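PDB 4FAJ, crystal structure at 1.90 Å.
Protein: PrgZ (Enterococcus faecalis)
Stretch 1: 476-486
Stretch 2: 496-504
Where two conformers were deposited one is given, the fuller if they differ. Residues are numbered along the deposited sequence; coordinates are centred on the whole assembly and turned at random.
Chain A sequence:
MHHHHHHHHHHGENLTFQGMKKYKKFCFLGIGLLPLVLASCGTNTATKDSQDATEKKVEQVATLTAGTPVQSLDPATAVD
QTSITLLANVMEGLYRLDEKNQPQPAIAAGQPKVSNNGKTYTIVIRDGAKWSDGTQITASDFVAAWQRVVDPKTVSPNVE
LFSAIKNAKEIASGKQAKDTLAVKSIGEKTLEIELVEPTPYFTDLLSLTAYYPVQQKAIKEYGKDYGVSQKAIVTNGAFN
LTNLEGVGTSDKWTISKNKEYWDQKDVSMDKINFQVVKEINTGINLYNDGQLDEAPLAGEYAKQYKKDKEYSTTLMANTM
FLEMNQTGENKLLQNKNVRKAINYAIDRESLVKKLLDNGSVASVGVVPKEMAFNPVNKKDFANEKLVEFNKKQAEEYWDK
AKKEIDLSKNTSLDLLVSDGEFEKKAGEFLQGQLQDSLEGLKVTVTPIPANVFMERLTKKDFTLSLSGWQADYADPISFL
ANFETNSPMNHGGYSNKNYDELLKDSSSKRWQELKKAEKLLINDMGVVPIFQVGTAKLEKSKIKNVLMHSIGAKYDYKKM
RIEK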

# COMPACT_ATOMS: atom_id res chain seq x y z
N PRO A 476 6.33 4.61 -11.70
CA PRO A 476 7.27 4.94 -10.63
C PRO A 476 6.76 6.02 -9.66
O PRO A 476 7.14 6.02 -8.48
CB PRO A 476 8.52 5.44 -11.37
CG PRO A 476 8.40 4.95 -12.74
CD PRO A 476 6.96 4.63 -13.04
N ILE A 477 5.90 6.92 -10.14
CA ILE A 477 5.39 8.01 -9.31
C ILE A 477 4.55 7.51 -8.11
O ILE A 477 4.46 8.21 -7.11
CB ILE A 477 4.59 9.06 -10.15
CG1 ILE A 477 4.41 10.40 -9.42
CG2 ILE A 477 3.21 8.53 -10.50
CD1 ILE A 477 5.67 11.05 -8.86
N SER A 478 3.98 6.31 -8.17
CA SER A 478 3.26 5.78 -6.99
C SER A 478 4.20 5.74 -5.77
O SER A 478 3.82 6.13 -4.67
CB SER A 478 2.64 4.40 -7.27
OG SER A 478 1.96 3.91 -6.11
N PHE A 479 5.46 5.33 -6.00
CA PHE A 479 6.48 5.38 -4.95
C PHE A 479 7.06 6.76 -4.68
O PHE A 479 7.16 7.19 -3.52
CB PHE A 479 7.63 4.45 -5.29
CG PHE A 479 7.37 3.01 -4.95
CD1 PHE A 479 6.65 2.22 -5.81
CD2 PHE A 479 7.85 2.47 -3.76
CE1 PHE A 479 6.39 0.90 -5.50
CE2 PHE A 479 7.60 1.13 -3.45
CZ PHE A 479 6.86 0.36 -4.32
N LEU A 480 7.48 7.44 -5.75
CA LEU A 480 8.29 8.65 -5.62
C LEU A 480 7.50 9.83 -5.03
O LEU A 480 8.07 10.66 -4.30
CB LEU A 480 8.98 8.99 -6.95
CG LEU A 480 9.90 7.90 -7.54
CD1 LEU A 480 10.40 8.25 -8.97
CD2 LEU A 480 11.11 7.61 -6.62
N ALA A 481 6.19 9.88 -5.29
CA ALA A 481 5.33 10.92 -4.69
C ALA A 481 5.35 10.92 -3.16
O ALA A 481 5.14 11.96 -2.54
CB ALA A 481 3.89 10.78 -5.20
N ASN A 482 5.63 9.77 -2.54
CA ASN A 482 5.65 9.66 -1.08
C ASN A 482 6.78 10.42 -0.39
O ASN A 482 6.73 10.62 0.81
CB ASN A 482 5.72 8.20 -0.64
CG ASN A 482 4.52 7.40 -1.09
OD1 ASN A 482 3.44 7.95 -1.31
ND2 ASN A 482 4.71 6.11 -1.26
N PHE A 483 7.80 10.81 -1.15
CA PHE A 483 8.91 11.56 -0.59
C PHE A 483 8.87 13.05 -0.94
O PHE A 483 9.81 13.78 -0.62
CB PHE A 483 10.22 10.87 -0.97
CG PHE A 483 10.23 9.43 -0.53
CD1 PHE A 483 10.38 9.11 0.81
CD2 PHE A 483 9.96 8.42 -1.44
CE1 PHE A 483 10.33 7.78 1.24
CE2 PHE A 483 9.91 7.10 -1.02
CZ PHE A 483 10.09 6.78 0.32
N GLU A 484 7.79 13.48 -1.58
CA GLU A 484 7.56 14.90 -1.81
C GLU A 484 7.35 15.61 -0.48
O GLU A 484 6.77 15.04 0.45
CB GLU A 484 6.36 15.09 -2.73
CG GLU A 484 5.64 16.40 -2.57
CD GLU A 484 4.25 16.35 -3.16
OE1 GLU A 484 3.27 16.34 -2.38
OE2 GLU A 484 4.15 16.30 -4.41
N THR A 485 7.83 16.85 -0.40
CA THR A 485 7.91 17.59 0.85
C THR A 485 6.73 17.43 1.81
O THR A 485 6.91 16.94 2.92
CB THR A 485 8.22 19.08 0.60
OG1 THR A 485 9.59 19.19 0.20
CG2 THR A 485 7.99 19.91 1.86
N ASN A 486 5.52 17.84 1.46
CA ASN A 486 4.50 17.66 2.52
C ASN A 486 3.50 16.54 2.21
O ASN A 486 2.33 16.63 2.58
CB ASN A 486 3.87 18.99 2.93
CG ASN A 486 4.81 19.85 3.79
OD1 ASN A 486 5.40 19.39 4.78
ND2 ASN A 486 4.94 21.12 3.43
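Stretch 2 (496-504) NKNYDELLK

Stretch 2 begins with Asn496 in an extended conformation and turns at Lys497 into a helix, whose first turn is capped by Asn496: its OD1 accepts from Tyr499 N at 3.0 Å. The helix runs counter to the sequence of stretch 1, so that Asp500 lies nearest Glu484 (CA to CA 5.3 Å) and Leu503 nearest Ala481 (CA to CA 7.1 Å). Leu503, Tyr499 and Asp500, spaced so as to share one side of the helix, make most of the contact.

Leu503 points toward stretch 1. Its CD2 lies 3.9 Å from Ile477 CD1 and 3.8 Å from Leu480 CB, while CD1 reaches Glu484 CB at 3.9 Å; a branched apolar end suits such a surface.

Tyr499 also points toward stretch 1. Its ring carbon CE2 packs 3.8 Å from Phe483 CB, and its hydroxyl OH donates to Leu480 O at 2.6 Å, so one side chain combines apolar packing with a polar anchor.

Asp500 holds the following loop with both carboxylate oxygens: OD1 accepts from Thr485 N at 3.0 Å, and OD2 from Thr485 OG1 at 2.6 Å. A water also bridges the stretches, donating to Glu484 OE2 (3.1 Å) and Asp500 O (2.7 Å).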

# COMPACT_ATOMS: atom_id res chain seq x y z
N ASN A 496 13.43 17.87 -0.21
CA ASN A 496 14.35 18.41 -1.19
C ASN A 496 13.48 19.03 -2.28
O ASN A 496 12.68 18.34 -2.92
CB ASN A 496 15.26 17.30 -1.73
CG ASN A 496 16.25 17.80 -2.77
OD1 ASN A 496 15.90 18.55 -3.67
ND2 ASN A 496 17.51 17.37 -2.65
N LYS A 497 13.60 20.34 -2.44
CA LYS A 497 12.72 21.08 -3.37
C LYS A 497 13.02 20.76 -4.83
O LYS A 497 12.15 20.86 -5.69
CB LYS A 497 12.86 22.58 -3.15
CG LYS A 497 12.55 23.01 -1.74
CD LYS A 497 11.11 22.74 -1.40
CE LYS A 497 10.76 23.34 -0.06
NZ LYS A 497 9.41 23.94 -0.11
N ASN A 498 14.26 20.37 -5.10
CA ASN A 498 14.62 19.97 -6.46
C ASN A 498 14.04 18.60 -6.80
O ASN A 498 13.61 18.38 -7.95
CB ASN A 498 16.13 20.04 -6.61
CG ASN A 498 16.66 21.35 -6.09
OD1 ASN A 498 16.19 22.42 -6.49
ND2 ASN A 498 17.59 21.28 -5.16
N TYR A 499 13.99 17.69 -5.82
CA TYR A 499 13.27 16.41 -5.95
C TYR A 499 11.79 16.66 -6.24
O TYR A 499 11.25 16.09 -7.18
CB TYR A 499 13.43 15.56 -4.67
CG TYR A 499 12.69 14.25 -4.64
CD1 TYR A 499 13.31 13.06 -5.05
CD2 TYR A 499 11.38 14.17 -4.18
CE1 TYR A 499 12.64 11.85 -5.00
CE2 TYR A 499 10.69 12.95 -4.14
CZ TYR A 499 11.34 11.80 -4.55
OH TYR A 499 10.70 10.59 -4.52
N ASP A 500 11.16 17.55 -5.46
CA ASP A 500 9.75 17.89 -5.63
C ASP A 500 9.45 18.30 -7.09
O ASP A 500 8.43 17.89 -7.67
CB ASP A 500 9.34 19.03 -4.69
CG ASP A 500 9.37 18.65 -3.20
OD1 ASP A 500 9.41 17.44 -2.86
OD2 ASP A 500 9.37 19.58 -2.36
N GLU A 501 10.34 19.10 -7.67
CA GLU A 501 10.14 19.66 -9.00
C GLU A 501 10.32 18.60 -10.10
O GLU A 501 9.54 18.57 -11.04
CB GLU A 501 11.06 20.88 -9.22
CG GLU A 501 11.12 21.45 -10.64
CD GLU A 501 9.79 21.96 -11.17
OE1 GLU A 501 8.84 22.18 -10.39
OE2 GLU A 501 9.72 22.17 -12.41
N LEU A 502 11.33 17.74 -9.96
CA LEU A 502 11.53 16.59 -10.90
C LEU A 502 10.28 15.72 -11.03
O LEU A 502 9.94 15.27 -12.13
CB LEU A 502 12.72 15.73 -10.47
CG LEU A 502 14.10 16.35 -10.69
CD1 LEU A 502 15.18 15.59 -9.91
CD2 LEU A 502 14.44 16.48 -12.20
N LEU A 503 9.58 15.51 -9.91
CA LEU A 503 8.32 14.77 -9.92
C LEU A 503 7.24 15.38 -10.81
O LEU A 503 6.31 14.67 -11.19
CB LEU A 503 7.75 14.66 -8.50
CG LEU A 503 8.59 13.98 -7.42
CD1 LEU A 503 7.74 13.78 -6.16
CD2 LEU A 503 9.14 12.67 -7.92
N LYS A 504 7.34 16.67 -11.12
CA LYS A 504 6.27 17.36 -11.88
C LYS A 504 6.46 17.28 -13.39
O LYS A 504 5.60 17.73 -14.15
CB LYS A 504 6.17 18.81 -11.43
CG LYS A 504 5.58 18.94 -10.04
CD LYS A 504 5.68 20.35 -9.51
CE LYS A 504 4.93 20.51 -8.19
NZ LYS A 504 5.73 21.25 -7.17
O HOH W 1 11.29 16.24 -1.16
O HOH W 2 6.04 17.77 -6.43